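Local coordinates for protein WZI (Escherichia coli, PDB 2YNK) that probably acts as an outer-membrane lectin that binds capsular polysaccharide and supports group 1 capsule assembly at the cell surface, at residues S200-Y205 with A211-G216. Numbering follows the deposited sequence.
Sequences SQMNQY and AKIIGG
Ala211 meets residues 200-205 through both its carbonyl and its methyl group. Its O accepts a hydrogen bond from Met202 N at 2.6 Å, and the N-H...O angle of 176° shows the bond to be straight, with the donor almost in line with the carbonyl. The methyl touches two larger groups that lie on the same side of it: Ala211 CB lies 4.0 Å from SE of Met202 (a selenomethionine) and 3.9 Å from CD2 of Tyr205, which it approaches obliquely. The selenium itself lies over the centre of the Tyr205 ring, 3.7 Å above its plane, a Met-aromatic packing, while the hydroxyl of that ring bonds to Gly351 O.

Next, Lys212 faces Gln201 as a non-hydrogen-bonded pair, and their side chains run alongside each other in the same direction. The lysine chain bends at chi2 (-53°), then extends to bring NZ beside Gln201 OE1; the angle there is poor for a hydrogen bond, and NZ makes a weak one with His210 O. Lys212 CA also gives a C-H...O contact to Ser200 O. These pairings belong to one beta hairpin, strands 193-201 and 212-221, neighbours in the closed antiparallel barrel of this outer-membrane protein; Gln201 also bonds through its backbone to Thr170 on the preceding strand.

Ile213 and Ser200 form a hydrogen-bonded pair, and the ladder runs on through the backbone bond of Gly215 with Ser198: Ser200 N to Ile213 O and Ile213 N to Ser200 O are each 2.9 Å, both bent to 144° at the hydrogen. On the sheet face shared with Ser200, Ile213 CG1 reaches Met202 CG at 3.8 Å, the two chains crossing at a slant, and the isoleucine also touches Ile233 of strand 226-236.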
loop_
_atom_site.group_PDB
_atom_site.type_symbol
_atom_site.label_atom_id
_atom_site.label_comp_id
_atom_site.label_asym_id
_atom_site.label_seq_id
_atom_site.Cartn_x
_atom_site.Cartn_y
_atom_site.Cartn_z
ATOM N N SER A 200 2.114 2.292 -16.770
ATOM C CA SER A 200 1.165 3.345 -16.385
ATOM C C SER A 200 1.556 4.713 -16.969
ATOM O O SER A 200 2.694 4.929 -17.380
ATOM C CB SER A 200 1.108 3.459 -14.859
ATOM O OG SER A 200 0.634 2.267 -14.245
ATOM N N GLN A 201 0.595 5.629 -16.995
ATOM C CA GLN A 201 0.803 6.989 -17.495
ATOM C C GLN A 201 0.574 7.996 -16.379
ATOM O O GLN A 201 -0.496 8.034 -15.766
ATOM C CB GLN A 201 -0.153 7.283 -18.643
ATOM C CG GLN A 201 0.169 8.583 -19.365
ATOM C CD GLN A 201 -0.690 8.801 -20.591
ATOM O OE1 GLN A 201 -0.237 8.603 -21.713
ATOM N NE2 GLN A 201 -1.943 9.194 -20.384
HETATM N N MSE A 202 1.580 8.819 -16.114
HETATM C CA MSE A 202 1.472 9.839 -15.069
HETATM C C MSE A 202 0.501 10.899 -15.519
HETATM O O MSE A 202 0.359 11.151 -16.715
HETATM C CB MSE A 202 2.842 10.441 -14.797
HETATM C CG MSE A 202 3.781 9.413 -14.184
HETATM SE SE MSE A 202 5.398 10.360 -13.607
HETATM C CE MSE A 202 4.667 10.907 -11.857
ATOM N N ASN A 203 -0.176 11.518 -14.553
ATOM C CA ASN A 203 -1.249 12.478 -14.814
ATOM C C ASN A 203 -0.832 13.883 -14.406
ATOM O O ASN A 203 -0.207 14.067 -13.349
ATOM C CB ASN A 203 -2.501 12.068 -14.041
ATOM C CG ASN A 203 -3.722 12.884 -14.411
ATOM O OD1 ASN A 203 -3.843 13.380 -15.526
ATOM N ND2 ASN A 203 -4.646 13.006 -13.472
ATOM N N GLN A 204 -1.172 14.861 -15.253
ATOM C CA GLN A 204 -0.804 16.278 -15.058
ATOM C C GLN A 204 0.671 16.429 -14.691
ATOM O O GLN A 204 1.035 17.272 -13.877
ATOM C CB GLN A 204 -1.670 16.926 -13.971
ATOM C CG GLN A 204 -3.132 17.141 -14.338
ATOM C CD GLN A 204 -3.875 17.924 -13.266
ATOM O OE1 GLN A 204 -3.421 18.022 -12.113
ATOM N NE2 GLN A 204 -5.022 18.504 -13.640
ATOM N N TYR A 205 1.524 15.603 -15.277
ATOM C CA TYR A 205 2.917 15.595 -14.883
ATOM C C TYR A 205 3.647 16.651 -15.726
ATOM O O TYR A 205 4.318 16.326 -16.708
ATOM C CB TYR A 205 3.504 14.182 -15.013
ATOM C CG TYR A 205 4.897 14.075 -14.484
ATOM C CD1 TYR A 205 5.145 14.020 -13.116
ATOM C CD2 TYR A 205 5.973 14.066 -15.343
ATOM C CE1 TYR A 205 6.438 13.932 -12.621
ATOM C CE2 TYR A 205 7.269 13.986 -14.869
ATOM C CZ TYR A 205 7.502 13.911 -13.509
ATOM O OH TYR A 205 8.807 13.837 -13.066
ATOM N N ALA A 211 4.156 11.041 -18.872
ATOM C CA ALA A 211 5.305 10.212 -18.556
ATOM C C ALA A 211 4.824 8.838 -18.073
ATOM O O ALA A 211 3.792 8.704 -17.387
ATOM C CB ALA A 211 6.185 10.868 -17.500
ATOM N N LYS A 212 5.585 7.815 -18.423
ATOM C CA LYS A 212 5.203 6.467 -18.091
ATOM C C LYS A 212 5.958 6.016 -16.863
ATOM O O LYS A 212 7.123 6.366 -16.676
ATOM C CB LYS A 212 5.487 5.527 -19.253
ATOM C CG LYS A 212 5.142 6.100 -20.622
ATOM C CD LYS A 212 3.719 6.628 -20.713
ATOM C CE LYS A 212 3.427 7.116 -22.121
ATOM N NZ LYS A 212 2.057 7.683 -22.207
ATOM N N ILE A 213 5.275 5.257 -16.012
ATOM C CA ILE A 213 5.945 4.488 -14.985
ATOM C C ILE A 213 5.794 3.029 -15.400
ATOM O O ILE A 213 4.684 2.506 -15.472
ATOM C CB ILE A 213 5.371 4.758 -13.584
ATOM C CG1 ILE A 213 5.530 6.238 -13.217
ATOM C CG2 ILE A 213 6.085 3.917 -12.540
ATOM C CD1 ILE A 213 6.958 6.679 -12.948
ATOM N N ILE A 214 6.916 2.401 -15.726
ATOM C CA ILE A 214 6.946 0.986 -16.079
ATOM C C ILE A 214 7.754 0.276 -15.012
ATOM O O ILE A 214 8.799 0.781 -14.582
ATOM C CB ILE A 214 7.547 0.764 -17.479
ATOM C CG1 ILE A 214 6.653 1.445 -18.523
ATOM C CG2 ILE A 214 7.676 -0.722 -17.783
ATOM C CD1 ILE A 214 7.400 1.968 -19.724
ATOM N N GLY A 215 7.258 -0.872 -14.560
ATOM C CA GLY A 215 7.840 -1.513 -13.387
ATOM C C GLY A 215 7.592 -2.995 -13.228
ATOM O O GLY A 215 6.685 -3.579 -13.836
ATOM N N GLY A 216 8.405 -3.596 -12.373
ATOM C CA GLY A 216 8.385 -5.031 -12.171
ATOM C C GLY A 216 8.737 -5.353 -10.741
ATOM O O GLY A 216 9.568 -4.678 -10.122
#